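Local coordinates for PrgX (Enterococcus faecalis, PDB 2AWI), which serves as the receptor for the peptide sex pheromone cCF10 and probably binds DNA as a repressor in the control of conjugation, at residues I236-Q241 with E278-I283; Y243-D248 with D252-A257; N262-K265 with D271-R274. The protein carries 1 engineered substitution. All coordinates share one frame; numbering follows the deposited sequence.

Contact 1 of 3, residues I236-Q241 with E278-I283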
loop_
_atom_site.group_PDB
_atom_site.type_symbol
_atom_site.label_atom_id
_atom_site.label_comp_id
_atom_site.label_asym_id
_atom_site.label_seq_id
_atom_site.Cartn_x
_atom_site.Cartn_y
_atom_site.Cartn_z
ATOM N N ILE A 236 7.168 5.072 -20.119
ATOM C CA ILE A 236 6.280 4.658 -21.196
ATOM C C ILE A 236 5.258 3.648 -20.682
ATOM O O ILE A 236 4.101 3.657 -21.107
ATOM C CB ILE A 236 7.084 4.046 -22.365
ATOM C CG1 ILE A 236 7.737 5.172 -23.170
ATOM C CG2 ILE A 236 6.185 3.181 -23.246
ATOM C CD1 ILE A 236 8.550 4.692 -24.352
ATOM N N ASN A 237 5.686 2.785 -19.761
ATOM C CA ASN A 237 4.797 1.778 -19.184
ATOM C C ASN A 237 3.764 2.465 -18.291
ATOM O O ASN A 237 2.675 1.939 -18.062
ATOM C CB ASN A 237 5.603 0.758 -18.375
ATOM C CG ASN A 237 4.870 -0.560 -18.201
ATOM O OD1 ASN A 237 3.955 -0.678 -17.380
ATOM N ND2 ASN A 237 5.263 -1.563 -18.986
ATOM N N TYR A 238 4.119 3.639 -17.778
ATOM C CA TYR A 238 3.208 4.407 -16.944
ATOM C C TYR A 238 2.164 5.055 -17.860
ATOM O O TYR A 238 0.999 5.187 -17.493
ATOM C CB TYR A 238 3.972 5.484 -16.161
ATOM C CG TYR A 238 3.187 6.758 -15.921
ATOM C CD1 TYR A 238 3.262 7.824 -16.813
ATOM C CD2 TYR A 238 2.347 6.886 -14.818
ATOM C CE1 TYR A 238 2.520 8.988 -16.613
ATOM C CE2 TYR A 238 1.599 8.042 -14.609
ATOM C CZ TYR A 238 1.689 9.087 -15.511
ATOM O OH TYR A 238 0.947 10.231 -15.311
ATOM N N LEU A 239 2.595 5.458 -19.052
ATOM C CA LEU A 239 1.700 6.077 -20.014
ATOM C C LEU A 239 0.756 5.005 -20.547
ATOM O O LEU A 239 -0.383 5.286 -20.904
ATOM C CB LEU A 239 2.509 6.716 -21.149
ATOM C CG LEU A 239 3.255 7.985 -20.718
ATOM C CD1 LEU A 239 4.336 8.357 -21.736
ATOM C CD2 LEU A 239 2.250 9.116 -20.551
ATOM N N LYS A 240 1.244 3.772 -20.578
ATOM C CA LYS A 240 0.452 2.640 -21.033
ATOM C C LYS A 240 -0.634 2.378 -19.992
ATOM O O LYS A 240 -1.783 2.103 -20.337
ATOM C CB LYS A 240 1.344 1.408 -21.191
ATOM C CG LYS A 240 0.624 0.146 -21.627
ATOM C CD LYS A 240 1.587 -1.034 -21.645
ATOM C CE LYS A 240 0.873 -2.349 -21.902
ATOM N NZ LYS A 240 1.817 -3.505 -21.847
ATOM N N GLN A 241 -0.268 2.464 -18.716
ATOM C CA GLN A 241 -1.228 2.251 -17.640
ATOM C C GLN A 241 -2.313 3.324 -17.735
ATOM O O GLN A 241 -3.486 3.058 -17.487
ATOM C CB GLN A 241 -0.536 2.323 -16.273
ATOM C CG GLN A 241 0.473 1.207 -16.002
ATOM C CD GLN A 241 -0.132 -0.179 -16.124
ATOM O OE1 GLN A 241 -1.153 -0.483 -15.509
ATOM N NE2 GLN A 241 0.504 -1.032 -16.919
ATOM N N GLU A 278 2.414 16.142 -12.203
ATOM C CA GLU A 278 1.674 17.200 -12.876
ATOM C C GLU A 278 0.817 16.572 -13.969
ATOM O O GLU A 278 -0.366 16.895 -14.109
ATOM C CB GLU A 278 2.641 18.218 -13.484
ATOM C CG GLU A 278 3.597 18.825 -12.465
ATOM C CD GLU A 278 4.585 19.795 -13.080
ATOM O OE1 GLU A 278 5.253 19.422 -14.068
ATOM O OE2 GLU A 278 4.699 20.929 -12.567
ATOM N N GLU A 279 1.423 15.660 -14.726
ATOM C CA GLU A 279 0.724 14.977 -15.808
ATOM C C GLU A 279 -0.532 14.289 -15.302
ATOM O O GLU A 279 -1.630 14.569 -15.772
ATOM C CB GLU A 279 1.642 13.942 -16.480
ATOM C CG GLU A 279 2.201 14.387 -17.830
ATOM C CD GLU A 279 3.361 13.528 -18.329
ATOM O OE1 GLU A 279 3.218 12.290 -18.388
ATOM O OE2 GLU A 279 4.416 14.100 -18.674
ATOM N N LEU A 280 -0.367 13.397 -14.335
ATOM C CA LEU A 280 -1.492 12.654 -13.776
ATOM C C LEU A 280 -2.560 13.554 -13.150
ATOM O O LEU A 280 -3.734 13.189 -13.102
ATOM C CB LEU A 280 -0.993 11.647 -12.736
ATOM C CG LEU A 280 -2.062 10.760 -12.091
ATOM C CD1 LEU A 280 -2.720 9.893 -13.155
ATOM C CD2 LEU A 280 -1.433 9.897 -11.014
ATOM N N THR A 281 -2.153 14.724 -12.669
ATOM C CA THR A 281 -3.093 15.657 -12.057
ATOM C C THR A 281 -4.024 16.232 -13.120
ATOM O O THR A 281 -5.224 16.398 -12.891
ATOM C CB THR A 281 -2.357 16.823 -11.356
ATOM O OG1 THR A 281 -1.552 16.311 -10.288
ATOM C CG2 THR A 281 -3.353 17.820 -10.786
ATOM N N LYS A 282 -3.464 16.527 -14.287
ATOM C CA LYS A 282 -4.247 17.081 -15.382
ATOM C C LYS A 282 -5.085 15.990 -16.033
ATOM O O LYS A 282 -6.242 16.213 -16.391
ATOM C CB LYS A 282 -3.318 17.741 -16.401
ATOM C CG LYS A 282 -2.481 18.864 -15.798
ATOM C CD LYS A 282 -1.568 19.521 -16.819
ATOM C CE LYS A 282 -0.731 20.623 -16.173
ATOM N NZ LYS A 282 0.118 21.366 -17.155
ATOM N N ILE A 283 -4.503 14.806 -16.178
ATOM C CA ILE A 283 -5.218 13.688 -16.770
ATOM C C ILE A 283 -6.463 13.432 -15.926
ATOM O O ILE A 283 -7.580 13.390 -16.442
ATOM C CB ILE A 283 -4.363 12.397 -16.763
ATOM C CG1 ILE A 283 -3.089 12.591 -17.590
ATOM C CG2 ILE A 283 -5.175 11.238 -17.320
ATOM C CD1 ILE A 283 -3.326 12.682 -19.084
#
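Y238 reaches out from helix 230-248 and sets its phenol against E279 and L280 of helix 270-286. In the TPR-like helical array of the C-terminal region these two helices are next-but-one neighbours that run nearly parallel, their local axes 12° apart. The axes are 12.3 Å from each other, and the Y238 side chain bridges the gap between them. Its hydroxyl makes the shortest approach: Y238 OH lies 3.5 Å from L280 CB, a van der Waals contact. Along the ring edge, at CE1, E279 OE1 comes up near the ring plane, 3.8 Å from Y238 CE1, with the carboxylate turned 44° from the ring. The E279 chain is extended beyond CG, which carries the carboxylate on toward helix 230-248. L239 completes the contact, crossing E279 at about a right angle. In the second shell, A257, I260 and I261 of helix 251-266 pack against the Y238 side chain, and T199 of helix 184-203 touches both L239 and E279. The L239 branch nearest the carboxylate is CD2, 4.0 Å from E279 OE1.

Contact 2 of 3, residues Y243-D248 with D252-A257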
loop_
_atom_site.group_PDB
_atom_site.type_symbol
_atom_site.label_atom_id
_atom_site.label_comp_id
_atom_site.label_asym_id
_atom_site.label_seq_id
_atom_site.Cartn_x
_atom_site.Cartn_y
_atom_site.Cartn_z
ATOM N N TYR A 243 -3.143 4.838 -20.520
ATOM C CA TYR A 243 -3.868 4.508 -21.743
ATOM C C TYR A 243 -4.982 3.511 -21.424
ATOM O O TYR A 243 -6.111 3.667 -21.886
ATOM C CB TYR A 243 -2.919 3.887 -22.770
ATOM C CG TYR A 243 -3.614 3.315 -23.993
ATOM C CD1 TYR A 243 -4.034 4.143 -25.033
ATOM C CD2 TYR A 243 -3.865 1.946 -24.104
ATOM C CE1 TYR A 243 -4.686 3.625 -26.154
ATOM C CE2 TYR A 243 -4.520 1.418 -25.224
ATOM C CZ TYR A 243 -4.927 2.266 -26.243
ATOM O OH TYR A 243 -5.586 1.769 -27.348
ATOM N N GLN A 244 -4.650 2.490 -20.637
ATOM C CA GLN A 244 -5.603 1.454 -20.250
ATOM C C GLN A 244 -6.734 2.008 -19.390
ATOM O O GLN A 244 -7.865 1.535 -19.464
ATOM C CB GLN A 244 -4.886 0.336 -19.488
ATOM C CG GLN A 244 -3.786 -0.354 -20.282
ATOM C CD GLN A 244 -3.015 -1.382 -19.463
ATOM O OE1 GLN A 244 -2.081 -2.014 -19.961
ATOM N NE2 GLN A 244 -3.401 -1.551 -18.202
ATOM N N PHE A 245 -6.423 3.005 -18.570
ATOM C CA PHE A 245 -7.425 3.614 -17.711
ATOM C C PHE A 245 -8.369 4.440 -18.579
ATOM O O PHE A 245 -9.597 4.369 -18.439
ATOM C CB PHE A 245 -6.755 4.522 -16.677
ATOM C CG PHE A 245 -7.719 5.169 -15.716
ATOM C CD1 PHE A 245 -8.409 4.405 -14.775
ATOM C CD2 PHE A 245 -7.938 6.541 -15.755
ATOM C CE1 PHE A 245 -9.302 5.000 -13.884
ATOM C CE2 PHE A 245 -8.828 7.150 -14.871
ATOM C CZ PHE A 245 -9.514 6.377 -13.931
ATOM N N LEU A 246 -7.788 5.224 -19.479
ATOM C CA LEU A 246 -8.567 6.070 -20.364
ATOM C C LEU A 246 -9.498 5.258 -21.260
ATOM O O LEU A 246 -10.568 5.731 -21.633
ATOM C CB LEU A 246 -7.638 6.923 -21.232
ATOM C CG LEU A 246 -6.727 7.925 -20.524
ATOM C CD1 LEU A 246 -6.004 8.755 -21.572
ATOM C CD2 LEU A 246 -7.546 8.823 -19.600
ATOM N N THR A 247 -9.089 4.038 -21.595
ATOM C CA THR A 247 -9.881 3.173 -22.466
ATOM C C THR A 247 -11.045 2.500 -21.748
ATOM O O THR A 247 -12.169 2.490 -22.251
ATOM C CB THR A 247 -9.006 2.078 -23.100
ATOM O OG1 THR A 247 -7.993 2.688 -23.914
ATOM C CG2 THR A 247 -9.858 1.145 -23.960
ATOM N N ASP A 248 -10.768 1.931 -20.579
ATOM C CA ASP A 248 -11.789 1.255 -19.790
ATOM C C ASP A 248 -11.568 1.472 -18.299
ATOM O O ASP A 248 -11.213 0.539 -17.585
ATOM C CB ASP A 248 -11.791 -0.244 -20.101
ATOM C CG ASP A 248 -10.398 -0.793 -20.351
ATOM O OD1 ASP A 248 -9.794 -0.428 -21.379
ATOM O OD2 ASP A 248 -9.904 -1.589 -19.524
ATOM N N ASP A 252 -6.997 -0.777 -11.308
ATOM C CA ASP A 252 -5.667 -1.371 -11.174
ATOM C C ASP A 252 -4.665 -0.636 -12.056
ATOM O O ASP A 252 -3.499 -0.478 -11.683
ATOM C CB ASP A 252 -5.668 -2.856 -11.553
ATOM C CG ASP A 252 -6.227 -3.736 -10.453
ATOM O OD1 ASP A 252 -6.163 -3.328 -9.272
ATOM O OD2 ASP A 252 -6.717 -4.839 -10.764
ATOM N N SER A 253 -5.119 -0.186 -13.222
ATOM C CA SER A 253 -4.244 0.542 -14.129
ATOM C C SER A 253 -3.917 1.898 -13.535
ATOM O O SER A 253 -2.823 2.431 -13.739
ATOM C CB SER A 253 -4.910 0.735 -15.492
ATOM O OG SER A 253 -5.009 -0.495 -16.184
ATOM N N TYR A 254 -4.868 2.459 -12.797
ATOM C CA TYR A 254 -4.654 3.759 -12.187
ATOM C C TYR A 254 -3.654 3.619 -11.052
ATOM O O TYR A 254 -2.802 4.480 -10.857
ATOM C CB TYR A 254 -5.967 4.331 -11.656
ATOM C CG TYR A 254 -5.869 5.787 -11.265
ATOM C CD1 TYR A 254 -5.300 6.170 -10.049
ATOM C CD2 TYR A 254 -6.306 6.785 -12.136
ATOM C CE1 TYR A 254 -5.167 7.519 -9.714
ATOM C CE2 TYR A 254 -6.178 8.132 -11.814
ATOM C CZ TYR A 254 -5.607 8.491 -10.605
ATOM O OH TYR A 254 -5.463 9.819 -10.309
ATOM N N LEU A 255 -3.769 2.526 -10.310
ATOM C CA LEU A 255 -2.866 2.256 -9.204
ATOM C C LEU A 255 -1.458 1.977 -9.735
ATOM O O LEU A 255 -0.479 2.490 -9.194
ATOM C CB LEU A 255 -3.370 1.059 -8.396
ATOM C CG LEU A 255 -4.789 1.214 -7.839
ATOM C CD1 LEU A 255 -5.147 -0.011 -7.005
ATOM C CD2 LEU A 255 -4.879 2.486 -6.996
ATOM N N ASN A 256 -1.359 1.169 -10.791
ATOM C CA ASN A 256 -0.060 0.857 -11.377
ATOM C C ASN A 256 0.657 2.158 -11.743
ATOM O O ASN A 256 1.835 2.339 -11.433
ATOM C CB ASN A 256 -0.215 -0.012 -12.633
ATOM C CG ASN A 256 -0.662 -1.440 -12.322
ATOM O OD1 ASN A 256 -0.427 -1.956 -11.232
ATOM N ND2 ASN A 256 -1.288 -2.089 -13.297
ATOM N N ALA A 257 -0.068 3.064 -12.394
ATOM C CA ALA A 257 0.496 4.345 -12.797
ATOM C C ALA A 257 0.983 5.124 -11.585
ATOM O O ALA A 257 2.094 5.651 -11.596
ATOM C CB ALA A 257 -0.537 5.162 -13.565
#
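F245 and Y254 meet as a T-shaped pair, the edge of the tyrosine directed at the face of the phenylalanine. The ring centroids are 5.0 Å apart and the planes are inclined at 67°. Y254 CD2 stands over the centre of the F245 ring, 3.7 Å from both F245 CZ and F245 CE2, while Y254 CB lies near the CD1 and CE1 side of the same ring. F245 holds CG anti to its backbone N (chi1 -178°), which sends its ring out toward Y254; the tyrosine has the same kind of first torsion, with CG beside its own carbonyl carbon. Y254 OH is hydrogen-bonded to S284 OG, which restrains the far end of the ring. F289 of the same chain is a second edge-to-face partner of F245.

The helices form an antiparallel helical hairpin, the repeating element of a TPR-like array: 243-248 lies late in helix 230-248 and 252-257 lies early in helix 251-266, with local axes 8.5 Å apart. Small S253 sits where the backbones come closest, its CA 5.7 Å from F245 CA.

On the other flank Q244 reaches along S253. The glutamine leaves with CG opposite its carbonyl carbon and then runs extended, bringing the amide level with the serine hydroxyl. Q244 NE2 donates to S253 OG at 2.8 Å; the oxygen lies in the amide plane, though the N-H...O angle of 142° shows a bent bond. Q244 CB also touches S253 OG, at 3.4 Å. The third subunit, another copy of the protein, packs on the aromatic flank, F289 of that subunit against F245 and I251 of that subunit against Y254.

Contact 3 of 3, residues N262-K265 with D271-R274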
loop_
_atom_site.group_PDB
_atom_site.type_symbol
_atom_site.label_atom_id
_atom_site.label_comp_id
_atom_site.label_asym_id
_atom_site.label_seq_id
_atom_site.Cartn_x
_atom_site.Cartn_y
_atom_site.Cartn_z
ATOM N N ASN A 262 5.593 6.722 -7.962
ATOM C CA ASN A 262 6.239 6.558 -6.670
ATOM C C ASN A 262 7.646 5.964 -6.783
ATOM O O ASN A 262 8.531 6.312 -6.003
ATOM C CB ASN A 262 5.376 5.681 -5.766
ATOM C CG ASN A 262 6.076 5.312 -4.477
ATOM O OD1 ASN A 262 6.504 6.181 -3.717
ATOM N ND2 ASN A 262 6.198 4.012 -4.223
ATOM N N ILE A 263 7.849 5.065 -7.744
ATOM C CA ILE A 263 9.160 4.454 -7.940
ATOM C C ILE A 263 10.190 5.517 -8.315
ATOM O O ILE A 263 11.320 5.503 -7.821
ATOM C CB ILE A 263 9.116 3.382 -9.047
ATOM C CG1 ILE A 263 8.583 2.075 -8.468
ATOM C CG2 ILE A 263 10.487 3.166 -9.633
ATOM C CD1 ILE A 263 9.405 1.549 -7.299
ATOM N N PHE A 264 9.791 6.437 -9.186
ATOM C CA PHE A 264 10.680 7.502 -9.619
ATOM C C PHE A 264 11.095 8.345 -8.426
ATOM O O PHE A 264 12.189 8.905 -8.402
ATOM C CB PHE A 264 9.993 8.381 -10.684
ATOM C CG PHE A 264 10.054 7.803 -12.076
ATOM C CD1 PHE A 264 11.281 7.661 -12.732
ATOM C CD2 PHE A 264 8.899 7.361 -12.717
ATOM C CE1 PHE A 264 11.357 7.080 -14.006
ATOM C CE2 PHE A 264 8.963 6.778 -13.992
ATOM C CZ PHE A 264 10.194 6.638 -14.636
ATOM N N LYS A 265 10.212 8.442 -7.438
ATOM C CA LYS A 265 10.515 9.216 -6.248
ATOM C C LYS A 265 11.579 8.481 -5.447
ATOM O O LYS A 265 12.593 9.057 -5.063
ATOM C CB LYS A 265 9.269 9.392 -5.380
ATOM C CG LYS A 265 9.517 10.240 -4.132
ATOM C CD LYS A 265 8.428 10.057 -3.076
ATOM C CE LYS A 265 8.427 8.636 -2.511
ATOM N NZ LYS A 265 7.440 8.433 -1.402
ATOM N N ASP A 271 12.921 15.312 -11.162
ATOM C CA ASP A 271 12.340 16.019 -12.300
ATOM C C ASP A 271 11.275 15.171 -13.002
ATOM O O ASP A 271 10.207 15.674 -13.375
ATOM C CB ASP A 271 13.425 16.429 -13.296
ATOM C CG ASP A 271 14.392 17.446 -12.715
ATOM O OD1 ASP A 271 13.933 18.356 -11.991
ATOM O OD2 ASP A 271 15.605 17.347 -12.995
ATOM N N ILE A 272 11.563 13.886 -13.174
ATOM C CA ILE A 272 10.612 12.988 -13.800
ATOM C C ILE A 272 9.411 12.773 -12.875
ATOM O O ILE A 272 8.267 12.759 -13.321
ATOM C CB ILE A 272 11.262 11.637 -14.125
ATOM C CG1 ILE A 272 12.166 11.786 -15.351
ATOM C CG2 ILE A 272 10.184 10.580 -14.348
ATOM C CD1 ILE A 272 12.938 10.517 -15.705
ATOM N N HIS A 273 9.679 12.608 -11.583
ATOM C CA HIS A 273 8.613 12.410 -10.609
ATOM C C HIS A 273 7.705 13.624 -10.626
ATOM O O HIS A 273 6.485 13.508 -10.586
ATOM C CB HIS A 273 9.201 12.233 -9.205
ATOM C CG HIS A 273 8.167 12.128 -8.126
ATOM N ND1 HIS A 273 7.827 13.191 -7.315
ATOM C CD2 HIS A 273 7.385 11.093 -7.737
ATOM C CE1 HIS A 273 6.879 12.813 -6.474
ATOM N NE2 HIS A 273 6.594 11.544 -6.710
ATOM N N ARG A 274 8.334 14.789 -10.683
ATOM C CA ARG A 274 7.650 16.068 -10.712
ATOM C C ARG A 274 6.721 16.141 -11.927
ATOM O O ARG A 274 5.524 16.378 -11.789
ATOM C CB ARG A 274 8.699 17.179 -10.779
ATOM C CG ARG A 274 8.194 18.599 -10.583
ATOM C CD ARG A 274 9.312 19.579 -10.933
ATOM N NE ARG A 274 9.083 20.936 -10.439
ATOM C CZ ARG A 274 8.039 21.696 -10.760
ATOM N NH1 ARG A 274 7.102 21.238 -11.581
ATOM N NH2 ARG A 274 7.939 22.923 -10.264
#
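H273, F264 and I272 bury the most surface where the end of helix 251-266 meets the start of helix 270-286, the two arms of a helical hairpin in the TPR-like C-terminal region. The backbones are close, F264 CA lying 5.4 Å from H273 CA, and the side chains pair off as two CH-pi contacts. In the first, the methyl CG2 of I272 sits over the centre of the F264 ring, 3.5 Å from the centroid and 11° off the normal. I272 presents this branch because CG2 is the one opposite its backbone N, while CD1 reaches only toward the CE1 rim. The second contact reverses the roles of the helices: the imidazole of H273 belongs to helix 270-286, and K265 of helix 251-266 lays CB over its face, 30° off the normal. The two side chains run side by side and point the same way. Farther out, the lysine bends at chi3 (66°) and its NZ makes a weak hydrogen bond to N262 OD1. Y298 of helix 293-300 stacks edge-to-face with H273, and L234 of helix 230-248 packs on F264. Within the K265 pairing, the shortest approach is K265 CB to H273 CD2, 3.5 Å.

How the contacts relate
From the N terminus, the chain passes along helix 230-248, which supplies 236-241 to contact 1 and then 243-248 to contact 2. Contact 2 closes first, across the short turn into helix 251-266. The same helix continues to 262-265, where contact 3 closes the next turn, into helix 270-286. Contacts 2 and 3 are therefore in series, and both nest inside the longer loop that contact 1 closes when helix 270-286 returns alongside helix 230-248. Together they tie three consecutive helices of the C-terminal region. Contacts 1 and 2 also touch directly, through a probable hydrogen bond of Q241 with N256, whereas contacts 2 and 3 lie about 18 Å apart between centres.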